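Methyl-coenzyme M reductase subunit beta (Methanosarcina barkeri, PDB 1E6Y) helps build the hexameric nickel (F430) enzyme that reduces methyl-coenzyme M with coenzyme B, releasing methane in the last step of methanogenesis. Local coordinates at residues S1-I6 and S16-I20; M21-R27 and E230-L234; L247-V252 and V305-A309. All coordinates share one frame. Numbering follows the deposited sequence.

Contact 1. Residues S1-I6 and S16-I20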
ATOM      1  N   SER E   1     -20.988  32.592  24.323  1.00 17.67           N
ATOM      2  CA  SER E   1     -19.638  32.957  23.811  1.00 17.06           C
ATOM      3  C   SER E   1     -18.588  32.835  24.902  1.00 16.26           C
ATOM      4  O   SER E   1     -18.916  32.848  26.089  1.00 16.33           O
ATOM      5  CB  SER E   1     -19.642  34.385  23.279  1.00 17.96           C
ATOM      6  OG  SER E   1     -19.967  35.324  24.284  1.00 19.61           O
ATOM      7  N   ASP E   2     -17.327  32.719  24.495  1.00 14.65           N
ATOM      8  CA  ASP E   2     -16.225  32.557  25.437  1.00 13.97           C
ATOM      9  C   ASP E   2     -15.050  33.452  25.077  1.00 13.53           C
ATOM     10  O   ASP E   2     -14.647  33.539  23.914  1.00 13.17           O
ATOM     11  CB  ASP E   2     -15.755  31.098  25.473  1.00 13.35           C
ATOM     12  CG  ASP E   2     -16.871  30.136  25.815  1.00 14.31           C
ATOM     13  OD1 ASP E   2     -17.061  29.839  27.013  1.00 13.18           O
ATOM     14  OD2 ASP E   2     -17.563  29.684  24.879  1.00 14.44           O
ATOM     15  N   THR E   3     -14.491  34.104  26.092  1.00 12.79           N
ATOM     16  CA  THR E   3     -13.285  34.897  25.920  1.00 12.51           C
ATOM     17  C   THR E   3     -12.197  34.433  26.878  1.00 12.41           C
ATOM     18  O   THR E   3     -12.479  33.852  27.926  1.00 12.72           O
ATOM     19  CB  THR E   3     -13.549  36.389  26.170  1.00 13.21           C
ATOM     20  OG1 THR E   3     -14.117  36.559  27.473  1.00 13.87           O
ATOM     21  CG2 THR E   3     -14.499  36.946  25.125  1.00 13.38           C
ATOM     22  N   VAL E   4     -10.951  34.680  26.496  1.00 12.08           N
ATOM     23  CA  VAL E   4      -9.801  34.383  27.336  1.00 12.39           C
ATOM     24  C   VAL E   4      -8.822  35.546  27.234  1.00 11.99           C
ATOM     25  O   VAL E   4      -8.916  36.365  26.317  1.00 12.69           O
ATOM     26  CB  VAL E   4      -9.082  33.092  26.869  1.00 12.11           C
ATOM     27  CG1 VAL E   4      -9.997  31.885  27.029  1.00 12.47           C
ATOM     28  CG2 VAL E   4      -8.638  33.232  25.413  1.00 12.41           C
ATOM     29  N   ASP E   5      -7.902  35.633  28.190  1.00 12.13           N
ATOM     30  CA  ASP E   5      -6.749  36.514  28.058  1.00 12.21           C
ATOM     31  C   ASP E   5      -5.562  35.669  27.611  1.00 12.61           C
ATOM     32  O   ASP E   5      -5.315  34.601  28.166  1.00 12.54           O
ATOM     33  CB  ASP E   5      -6.424  37.184  29.397  1.00 12.96           C
ATOM     34  CG  ASP E   5      -7.553  38.070  29.906  1.00 13.91           C
ATOM     35  OD1 ASP E   5      -8.446  38.455  29.121  1.00 13.42           O
ATOM     36  OD2 ASP E   5      -7.529  38.409  31.105  1.00 15.59           O
ATOM     37  N   ILE E   6      -4.858  36.123  26.580  1.00 12.19           N
ATOM     38  CA  ILE E   6      -3.704  35.387  26.068  1.00 12.30           C
ATOM     39  C   ILE E   6      -2.419  35.871  26.734  1.00 12.12           C
ATOM     40  O   ILE E   6      -2.138  37.070  26.763  1.00 11.01           O
ATOM     41  CB  ILE E   6      -3.571  35.539  24.527  1.00 12.62           C
ATOM     42  CG1 ILE E   6      -4.817  34.979  23.830  1.00 13.91           C
ATOM     43  CG2 ILE E   6      -2.313  34.838  24.030  1.00 13.42           C
ATOM     44  CD1 ILE E   6      -5.087  33.514  24.116  1.00 15.41           C
ATOM     45  N   SER E  16      -6.099  40.912  26.077  1.00 12.46           N
ATOM     46  CA  SER E  16      -7.229  40.558  26.928  1.00 11.72           C
ATOM     47  C   SER E  16      -8.499  40.379  26.111  1.00 11.81           C
ATOM     48  O   SER E  16      -8.598  40.873  24.989  1.00 12.35           O
ATOM     49  CB  SER E  16      -7.453  41.638  27.984  1.00 11.84           C
ATOM     50  OG  SER E  16      -6.312  41.782  28.810  1.00 13.24           O
ATOM     51  N   ASN E  17      -9.467  39.673  26.686  1.00 11.66           N
ATOM     52  CA  ASN E  17     -10.807  39.558  26.118  1.00 11.61           C
ATOM     53  C   ASN E  17     -10.789  39.082  24.670  1.00 12.04           C
ATOM     54  O   ASN E  17     -11.414  39.685  23.795  1.00 11.81           O
ATOM     55  CB  ASN E  17     -11.539  40.899  26.232  1.00 12.17           C
ATOM     56  CG  ASN E  17     -11.648  41.375  27.665  1.00 12.48           C
ATOM     57  OD1 ASN E  17     -12.164  40.665  28.522  1.00 14.09           O
ATOM     58  ND2 ASN E  17     -11.102  42.551  27.946  1.00 12.77           N
ATOM     59  N   VAL E  18     -10.018  38.026  24.427  1.00 11.89           N
ATOM     60  CA  VAL E  18      -9.961  37.384  23.118  1.00 11.83           C
ATOM     61  C   VAL E  18     -11.047  36.317  23.013  1.00 12.02           C
ATOM     62  O   VAL E  18     -11.082  35.365  23.801  1.00 12.14           O
ATOM     63  CB  VAL E  18      -8.577  36.730  22.881  1.00 11.95           C
ATOM     64  CG1 VAL E  18      -8.531  36.071  21.509  1.00 12.12           C
ATOM     65  CG2 VAL E  18      -7.476  37.775  22.999  1.00 11.35           C
ATOM     66  N   ASP E  19     -11.962  36.503  22.065  1.00 11.68           N
ATOM     67  CA  ASP E  19     -12.997  35.515  21.793  1.00 11.63           C
ATOM     68  C   ASP E  19     -12.328  34.280  21.201  1.00 11.43           C
ATOM     69  O   ASP E  19     -11.552  34.389  20.252  1.00 12.03           O
ATOM     70  CB  ASP E  19     -14.012  36.086  20.801  1.00 11.82           C
ATOM     71  CG  ASP E  19     -15.296  35.279  20.744  1.00 12.78           C
ATOM     72  OD1 ASP E  19     -15.244  34.091  20.371  1.00 12.49           O
ATOM     73  OD2 ASP E  19     -16.365  35.845  21.043  1.00 13.62           O
ATOM     74  N   ILE E  20     -12.642  33.107  21.743  1.00 11.32           N
ATOM     75  CA  ILE E  20     -11.994  31.878  21.292  1.00 11.64           C
ATOM     76  C   ILE E  20     -12.311  31.547  19.832  1.00 11.93           C
ATOM     77  O   ILE E  20     -11.521  30.890  19.157  1.00 11.29           O
ATOM     78  CB  ILE E  20     -12.355  30.667  22.192  1.00 11.65           C
ATOM     79  CG1 ILE E  20     -13.848  30.359  22.108  1.00 12.38           C
ATOM     80  CG2 ILE E  20     -11.941  30.946  23.630  1.00 12.43           C
ATOM     81  CD1 ILE E  20     -14.224  29.041  22.741  1.00 12.86           C
TER
HETATM   82  O   HOH W   1     -17.202  32.702  21.590  1.00 13.36           O
HETATM   83  O   HOH W   2     -14.303  39.218  28.228  1.00 27.70           O
HETATM   84  O   HOH W   3     -10.303  40.002  30.610  1.00 31.89           O
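Residues 1-6 and 16-20 form the two arms of an N-terminal antiparallel beta hairpin, distorted by a G1 beta bulge in which Asn17 and Val18 both face Val4. Asn17 takes the left-handed conformation the bulge requires (phi 54°, psi 48°), one that asparagine tolerates better than most residues. The regular part is held by Val4 N to Val18 O (2.8 Å), Val18 N to Val4 O (2.7 Å) and Ile20 N to Asp2 O (3.0 Å). On one face the branched side chains interlock: Val18 lies against Val4 and Ile6, with its CG2 3.9 Å from Ile6 CG1, while Val4 CG1 meets Ile20 CG2 at 4.0 Å. This apolar relief is buried beneath helix 228-241, where Val4 touches Tyr239 and Ile20 meets Leu234, Leu235 and Ala238. The other face bears Thr3 and Asp19; Asp19 OD1 accepts from Met21 N and from a water (2.7 Å) that also binds Asp2 N (2.9 Å). Ile20, whose end swings towards the first strand, lays CD1 against Asp2 CB at 3.7 Å, while the Asp2 carboxylate pairs with Arg231. At the bulge, Asp5 OD1 accepts a hydrogen bond from Asn17 N at 2.9 Å.

Contact 2. Residues M21-R27 and E230-L234; sequences MSLAPTR and ERHQL
The chain of residues 21-27 leaves the N-terminal hairpin as a 3-10 turn over Met21-Leu23, closed by Ala24 N to Met21 O at 3.3 Å, and runs past one face of helix 228-241. Met21 (chi1 and chi2 both m) sends its flexible thioether over the helix: SD lies 3.9 Å from Leu234 CD1 and 3.7 Å from Glu230 OE1, and CE reaches Arg231 CA at 4.0 Å. Leu23 brings its carbonyl carbon to 4.0 Å from Leu234 CD2. Ala24, in the polyproline II region (phi -60°, psi 135°), makes the closest backbone approach, its CA 6.6 Å from Leu234 CA; the small methyl permits this, with Ala24 CA 3.6 Å from Leu234 CD2. Segment 230-234 is alpha-helical (Leu234 N to Glu230 O, 3.0 Å), so the loop between strand 13-19 and helix 29-40 of the N-terminal domain packs on a C-terminal-domain helix. Leu234 (m, t) is the knob received by the bend, and Glu230, one helical turn earlier, is its polar neighbour. Ala24 to Arg27 form a type I beta turn, with Pro25 and Thr26 at its corners and Arg27 N bonded to Ala24 O at 2.9 Å. Thr26 OG1 reaches Glu230 OE2 through a water, 2.7 Å from each. Arg27 (m, t, t) folds back so that NH2 bonds Met21 O at 2.9 Å and forms a salt bridge with Glu230 OE2, also 2.9 Å away; Glu230 is extended (t, t) to meet it. Arg27 NH1 adds weak bonds to Glu230 and donates to Val91 O of the second beta subunit, so the ion pair borders the dimer interface.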
ATOM      1  N   MET E  21     -13.421  32.079  19.326  1.00 11.75           N
ATOM      2  CA  MET E  21     -13.785  31.905  17.920  1.00 12.46           C
ATOM      3  C   MET E  21     -12.794  32.589  16.981  1.00 12.31           C
ATOM      4  O   MET E  21     -12.609  32.155  15.843  1.00 11.94           O
ATOM      5  CB  MET E  21     -15.188  32.452  17.661  1.00 13.80           C
ATOM      6  CG  MET E  21     -16.293  31.637  18.296  1.00 15.71           C
ATOM      7  SD  MET E  21     -16.393  29.975  17.607  1.00 17.62           S
ATOM      8  CE  MET E  21     -16.947  29.060  19.042  1.00 18.13           C
ATOM      9  N   SER E  22     -12.164  33.659  17.459  1.00 11.84           N
ATOM     10  CA  SER E  22     -11.179  34.383  16.667  1.00 12.36           C
ATOM     11  C   SER E  22      -9.869  33.607  16.580  1.00 11.88           C
ATOM     12  O   SER E  22      -8.984  33.961  15.805  1.00 12.05           O
ATOM     13  CB  SER E  22     -10.920  35.765  17.275  1.00 13.04           C
ATOM     14  OG  SER E  22     -10.178  35.658  18.474  1.00 15.78           O
ATOM     15  N   LEU E  23      -9.749  32.565  17.400  1.00 11.75           N
ATOM     16  CA  LEU E  23      -8.565  31.710  17.421  1.00 11.46           C
ATOM     17  C   LEU E  23      -8.681  30.520  16.469  1.00 11.32           C
ATOM     18  O   LEU E  23      -7.727  29.759  16.305  1.00 11.31           O
ATOM     19  CB  LEU E  23      -8.311  31.200  18.846  1.00 12.03           C
ATOM     20  CG  LEU E  23      -8.082  32.267  19.922  1.00 11.78           C
ATOM     21  CD1 LEU E  23      -7.913  31.601  21.281  1.00 11.98           C
ATOM     22  CD2 LEU E  23      -6.856  33.102  19.575  1.00 12.35           C
ATOM     23  N   ALA E  24      -9.856  30.344  15.868  1.00 10.46           N
ATOM     24  CA  ALA E  24     -10.081  29.255  14.920  1.00 11.06           C
ATOM     25  C   ALA E  24      -9.131  29.377  13.733  1.00 11.01           C
ATOM     26  O   ALA E  24      -8.947  30.467  13.189  1.00 11.46           O
ATOM     27  CB  ALA E  24     -11.519  29.271  14.436  1.00 11.16           C
ATOM     28  N   PRO E  25      -8.518  28.256  13.313  1.00 10.48           N
ATOM     29  CA  PRO E  25      -7.713  28.225  12.086  1.00 10.24           C
ATOM     30  C   PRO E  25      -8.447  28.814  10.880  1.00 10.60           C
ATOM     31  O   PRO E  25      -7.840  29.455  10.022  1.00 10.96           O
ATOM     32  CB  PRO E  25      -7.416  26.738  11.903  1.00 10.53           C
ATOM     33  CG  PRO E  25      -7.377  26.216  13.305  1.00 10.05           C
ATOM     34  CD  PRO E  25      -8.490  26.955  14.007  1.00 10.03           C
ATOM     35  N   THR E  26      -9.770  28.683  10.894  1.00 10.77           N
ATOM     36  CA  THR E  26     -10.619  29.143   9.802  1.00 10.92           C
ATOM     37  C   THR E  26     -10.902  30.652   9.842  1.00 11.07           C
ATOM     38  O   THR E  26     -11.458  31.206   8.893  1.00 11.10           O
ATOM     39  CB  THR E  26     -11.959  28.384   9.807  1.00 11.12           C
ATOM     40  OG1 THR E  26     -12.494  28.375  11.136  1.00 10.77           O
ATOM     41  CG2 THR E  26     -11.761  26.946   9.334  1.00 11.30           C
ATOM     42  N   ARG E  27     -10.513  31.311  10.934  1.00 11.68           N
ATOM     43  CA  ARG E  27     -10.744  32.749  11.085  1.00 11.96           C
ATOM     44  C   ARG E  27      -9.476  33.527  11.390  1.00 12.86           C
ATOM     45  O   ARG E  27      -9.398  34.730  11.103  1.00 13.94           O
ATOM     46  CB  ARG E  27     -11.741  33.022  12.233  1.00 11.50           C
ATOM     47  CG  ARG E  27     -13.110  32.441  11.974  1.00 10.32           C
ATOM     48  CD  ARG E  27     -14.153  32.846  13.032  1.00 10.37           C
ATOM     49  NE  ARG E  27     -15.317  31.980  12.859  1.00  9.90           N
ATOM     50  CZ  ARG E  27     -15.481  30.821  13.535  1.00 10.32           C
ATOM     51  NH1 ARG E  27     -16.540  30.084  13.272  1.00 10.31           N
ATOM     52  NH2 ARG E  27     -14.546  30.510  14.415  1.00 10.53           N
ATOM     53  N   GLU E 230     -16.763  22.866  17.659  1.00  9.46           N
ATOM     54  CA  GLU E 230     -15.874  24.002  17.446  1.00  9.92           C
ATOM     55  C   GLU E 230     -15.509  24.675  18.764  1.00 10.12           C
ATOM     56  O   GLU E 230     -14.324  24.853  19.050  1.00  9.38           O
ATOM     57  CB  GLU E 230     -16.474  25.036  16.487  1.00 11.18           C
ATOM     58  CG  GLU E 230     -15.523  26.214  16.264  1.00 11.99           C
ATOM     59  CD  GLU E 230     -15.937  27.156  15.152  1.00 12.76           C
ATOM     60  OE1 GLU E 230     -17.141  27.451  15.019  1.00 14.09           O
ATOM     61  OE2 GLU E 230     -15.033  27.661  14.454  1.00 13.81           O
ATOM     62  N   ARG E 231     -16.508  25.033  19.575  1.00  9.53           N
ATOM     63  CA  ARG E 231     -16.207  25.575  20.909  1.00 10.18           C
ATOM     64  C   ARG E 231     -15.320  24.608  21.692  1.00  9.80           C
ATOM     65  O   ARG E 231     -14.351  24.989  22.328  1.00 10.56           O
ATOM     66  CB  ARG E 231     -17.507  25.834  21.682  1.00  9.86           C
ATOM     67  CG  ARG E 231     -17.292  26.243  23.142  1.00 11.38           C
ATOM     68  CD  ARG E 231     -18.621  26.408  23.899  1.00 10.84           C
ATOM     69  NE  ARG E 231     -18.302  27.013  25.201  1.00 10.64           N
ATOM     70  CZ  ARG E 231     -18.322  26.415  26.389  1.00 11.07           C
ATOM     71  NH1 ARG E 231     -17.960  27.121  27.460  1.00 11.21           N
ATOM     72  NH2 ARG E 231     -18.693  25.148  26.545  1.00 10.91           N
ATOM     73  N   HIS E 232     -15.652  23.321  21.604  1.00 10.01           N
ATOM     74  CA  HIS E 232     -14.907  22.273  22.305  1.00 10.00           C
ATOM     75  C   HIS E 232     -13.409  22.298  21.986  1.00  9.80           C
ATOM     76  O   HIS E 232     -12.574  22.323  22.895  1.00  9.96           O
ATOM     77  CB  HIS E 232     -15.488  20.902  21.950  1.00  9.78           C
ATOM     78  CG  HIS E 232     -14.953  19.785  22.789  1.00  9.56           C
ATOM     79  ND1 HIS E 232     -13.843  19.048  22.430  1.00  9.53           N
ATOM     80  CD2 HIS E 232     -15.385  19.265  23.963  1.00  9.88           C
ATOM     81  CE1 HIS E 232     -13.617  18.122  23.344  1.00 10.34           C
ATOM     82  NE2 HIS E 232     -14.539  18.231  24.285  1.00  9.13           N
ATOM     83  N   GLN E 233     -13.071  22.346  20.699  1.00  9.23           N
ATOM     84  CA  GLN E 233     -11.671  22.323  20.285  1.00  8.84           C
ATOM     85  C   GLN E 233     -10.955  23.647  20.546  1.00  9.15           C
ATOM     86  O   GLN E 233      -9.780  23.663  20.911  1.00  9.32           O
ATOM     87  CB  GLN E 233     -11.565  21.949  18.803  1.00  7.74           C
ATOM     88  CG  GLN E 233     -12.031  20.527  18.495  1.00  8.64           C
ATOM     89  CD  GLN E 233     -11.372  19.492  19.390  1.00  9.19           C
ATOM     90  OE1 GLN E 233     -12.029  18.872  20.224  1.00  8.99           O
ATOM     91  NE2 GLN E 233     -10.064  19.315  19.234  1.00  8.49           N
ATOM     92  N   LEU E 234     -11.688  24.750  20.428  1.00  9.77           N
ATOM     93  CA  LEU E 234     -11.103  26.076  20.597  1.00 10.21           C
ATOM     94  C   LEU E 234     -10.818  26.420  22.057  1.00 10.59           C
ATOM     95  O   LEU E 234      -9.867  27.143  22.346  1.00 10.45           O
ATOM     96  CB  LEU E 234     -12.004  27.140  19.966  1.00 11.20           C
ATOM     97  CG  LEU E 234     -12.041  27.112  18.436  1.00 11.64           C
ATOM     98  CD1 LEU E 234     -12.954  28.207  17.920  1.00 13.26           C
ATOM     99  CD2 LEU E 234     -10.636  27.285  17.884  1.00 12.22           C
TER
HETATM  100  O   HOH W   4     -14.789  27.117  11.863  1.00 13.44           O

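Contact 3. Residues L247-V252 and V305-A309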
ATOM      1  N   LEU E 247      -3.211  30.171  32.947  1.00 12.61           N
ATOM      2  CA  LEU E 247      -3.509  28.979  33.737  1.00 12.86           C
ATOM      3  C   LEU E 247      -2.391  27.947  33.624  1.00 12.47           C
ATOM      4  O   LEU E 247      -1.873  27.475  34.637  1.00 12.68           O
ATOM      5  CB  LEU E 247      -4.837  28.363  33.288  1.00 14.66           C
ATOM      6  CG  LEU E 247      -5.396  27.240  34.164  1.00 16.31           C
ATOM      7  CD1 LEU E 247      -5.674  27.770  35.565  1.00 18.01           C
ATOM      8  CD2 LEU E 247      -6.668  26.677  33.542  1.00 17.36           C
ATOM      9  N   LEU E 248      -1.980  27.657  32.392  1.00 11.26           N
ATOM     10  CA  LEU E 248      -0.893  26.718  32.139  1.00 11.70           C
ATOM     11  C   LEU E 248       0.392  27.166  32.830  1.00 11.63           C
ATOM     12  O   LEU E 248       0.991  26.406  33.589  1.00 12.08           O
ATOM     13  CB  LEU E 248      -0.647  26.584  30.631  1.00 11.30           C
ATOM     14  CG  LEU E 248       0.598  25.800  30.193  1.00 11.43           C
ATOM     15  CD1 LEU E 248       0.466  24.331  30.583  1.00 12.09           C
ATOM     16  CD2 LEU E 248       0.779  25.940  28.695  1.00 11.63           C
ATOM     17  N   TYR E 249       0.773  28.420  32.604  1.00 11.55           N
ATOM     18  CA  TYR E 249       1.982  28.983  33.192  1.00 12.02           C
ATOM     19  C   TYR E 249       1.946  28.952  34.722  1.00 11.89           C
ATOM     20  O   TYR E 249       2.936  28.592  35.363  1.00 12.12           O
ATOM     21  CB  TYR E 249       2.180  30.422  32.706  1.00 11.87           C
ATOM     22  CG  TYR E 249       3.424  31.081  33.254  1.00 12.60           C
ATOM     23  CD1 TYR E 249       4.646  30.960  32.598  1.00 12.77           C
ATOM     24  CD2 TYR E 249       3.390  31.781  34.462  1.00 13.01           C
ATOM     25  CE1 TYR E 249       5.805  31.514  33.130  1.00 14.04           C
ATOM     26  CE2 TYR E 249       4.540  32.335  35.002  1.00 13.78           C
ATOM     27  CZ  TYR E 249       5.746  32.200  34.333  1.00 14.06           C
ATOM     28  OH  TYR E 249       6.887  32.751  34.868  1.00 14.79           O
ATOM     29  N   ASP E 250       0.818  29.358  35.298  1.00 11.87           N
ATOM     30  CA  ASP E 250       0.678  29.444  36.748  1.00 12.47           C
ATOM     31  C   ASP E 250       0.698  28.077  37.416  1.00 12.46           C
ATOM     32  O   ASP E 250       1.301  27.908  38.477  1.00 12.91           O
ATOM     33  CB  ASP E 250      -0.617  30.175  37.122  1.00 12.50           C
ATOM     34  CG  ASP E 250      -0.522  31.681  36.926  1.00 13.13           C
ATOM     35  OD1 ASP E 250       0.588  32.205  36.695  1.00 13.70           O
ATOM     36  OD2 ASP E 250      -1.571  32.348  37.010  1.00 13.19           O
ATOM     37  N   ILE E 251       0.040  27.102  36.795  1.00 12.32           N
ATOM     38  CA  ILE E 251       0.014  25.747  37.334  1.00 12.16           C
ATOM     39  C   ILE E 251       1.411  25.133  37.302  1.00 12.28           C
ATOM     40  O   ILE E 251       1.851  24.533  38.285  1.00 11.80           O
ATOM     41  CB  ILE E 251      -0.985  24.850  36.559  1.00 12.20           C
ATOM     42  CG1 ILE E 251      -2.415  25.316  36.852  1.00 12.45           C
ATOM     43  CG2 ILE E 251      -0.818  23.385  36.967  1.00 12.01           C
ATOM     44  CD1 ILE E 251      -3.489  24.581  36.068  1.00 13.15           C
ATOM     45  N   VAL E 252       2.141  25.378  36.216  1.00 11.79           N
ATOM     46  CA  VAL E 252       3.518  24.908  36.102  1.00 12.27           C
ATOM     47  C   VAL E 252       4.403  25.581  37.150  1.00 12.85           C
ATOM     48  O   VAL E 252       5.145  24.905  37.866  1.00 12.79           O
ATOM     49  CB  VAL E 252       4.090  25.179  34.686  1.00 11.99           C
ATOM     50  CG1 VAL E 252       5.581  24.860  34.641  1.00 11.79           C
ATOM     51  CG2 VAL E 252       3.351  24.332  33.662  1.00 12.07           C
ATOM     52  N   VAL E 305      -5.113  21.423  29.910  1.00  9.90           N
ATOM     53  CA  VAL E 305      -4.084  22.257  30.525  1.00 10.58           C
ATOM     54  C   VAL E 305      -3.287  21.456  31.549  1.00  9.83           C
ATOM     55  O   VAL E 305      -2.057  21.495  31.550  1.00 10.26           O
ATOM     56  CB  VAL E 305      -4.707  23.499  31.214  1.00 11.41           C
ATOM     57  CG1 VAL E 305      -3.663  24.226  32.055  1.00 12.69           C
ATOM     58  CG2 VAL E 305      -5.265  24.433  30.174  1.00 12.74           C
ATOM     59  N   GLY E 306      -3.996  20.697  32.382  1.00  9.86           N
ATOM     60  CA  GLY E 306      -3.340  19.880  33.387  1.00  9.40           C
ATOM     61  C   GLY E 306      -2.397  18.851  32.794  1.00  9.43           C
ATOM     62  O   GLY E 306      -1.331  18.589  33.346  1.00  9.35           O
ATOM     63  N   THR E 307      -2.795  18.270  31.665  1.00  9.10           N
ATOM     64  CA  THR E 307      -1.984  17.281  30.960  1.00  9.31           C
ATOM     65  C   THR E 307      -0.655  17.888  30.499  1.00  9.21           C
ATOM     66  O   THR E 307       0.407  17.285  30.680  1.00  8.77           O
ATOM     67  CB  THR E 307      -2.745  16.715  29.732  1.00 10.22           C
ATOM     68  OG1 THR E 307      -3.953  16.078  30.168  1.00 10.04           O
ATOM     69  CG2 THR E 307      -1.888  15.704  28.982  1.00 10.08           C
ATOM     70  N   LEU E 308      -0.716  19.087  29.927  1.00  9.24           N
ATOM     71  CA  LEU E 308       0.491  19.772  29.473  1.00  9.06           C
ATOM     72  C   LEU E 308       1.304  20.318  30.648  1.00  9.41           C
ATOM     73  O   LEU E 308       2.531  20.223  30.655  1.00  9.08           O
ATOM     74  CB  LEU E 308       0.134  20.906  28.510  1.00  9.63           C
ATOM     75  CG  LEU E 308       1.305  21.712  27.932  1.00  9.65           C
ATOM     76  CD1 LEU E 308       2.307  20.790  27.249  1.00  9.88           C
ATOM     77  CD2 LEU E 308       0.770  22.740  26.949  1.00 10.13           C
ATOM     78  N   ALA E 309       0.616  20.851  31.654  1.00  9.65           N
ATOM     79  CA  ALA E 309       1.287  21.355  32.851  1.00  9.84           C
ATOM     80  C   ALA E 309       2.070  20.241  33.544  1.00  9.90           C
ATOM     81  O   ALA E 309       3.246  20.412  33.878  1.00  9.81           O
ATOM     82  CB  ALA E 309       0.267  21.959  33.809  1.00 10.24           C
TER
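Helices 247-255 and 296-318 pack by ridges into grooves, of the kind in which both ridges run through residues four apart: the local axes cross at -46° and approach to 9.3 Å. The ridge of the second helix is Val305-Ala309, and it lies in the groove between the ridges Leu247-Ile251 and Leu248-Val252. No hydrogen bond spans this interface, so shape and apolar surface alone make the fit. Val305 comes first, its CA 5.7 Å from Leu248 CA. Its CG1 is a compact knob in a three-sided hollow: it is 4.1 Å from Leu247 CG, 3.7 Å from Leu248 CA and 4.0 Å from Ile251 CD1. A beta-branched residue suits this place because its bulk stays close to the backbone. Tyr239 of helix 228-241 touches both Val305 and Leu247 and so closes the margin of the hollow. Leu308 points sideways along the interface, where its CD2 meets Leu248 CD2 at 3.6 Å; it also packs on Cys389 and Ala392 of helix 387-395, so its longer side chain spans a junction of helices. Ala309, one turn beyond Val305, is where the backbones come nearest, with its CA 5.3 Å from Val252 CA. The small methyl suits so close an approach. Val252 also touches Val70 of the gamma subunit, so the buried packing continues into the assembly. Leu248 CD1 lies 3.6 Å from Ala309 N, Val252 CG2 lies 3.7 Å from Ala309 CA, and Ile251 CG2 presses on Ala309 CB at 3.6 Å.

From the N terminus, contact 1 closes first, joining the arms of a short hairpin. Contact 2 opens directly afterwards and closes a far longer excursion, bringing residues 21-27 to helix 228-241 some 200 residues on; contact 3 then opens on the next helix and joins it to helix 296-318. The three follow in series, with neither nesting nor crossing. Contacts 1 and 2, centres 11 Å apart, touch through the Asp2-Arg231 salt bridge and through Ile20 beside Leu234. Contact 3 touches neither, yet Tyr239 of helix 228-241 packs on both Val4 and Val305. Helix 228-241, itself part of the C-terminal domain, thus packs both on the N-terminal hairpin and on helix 296-318.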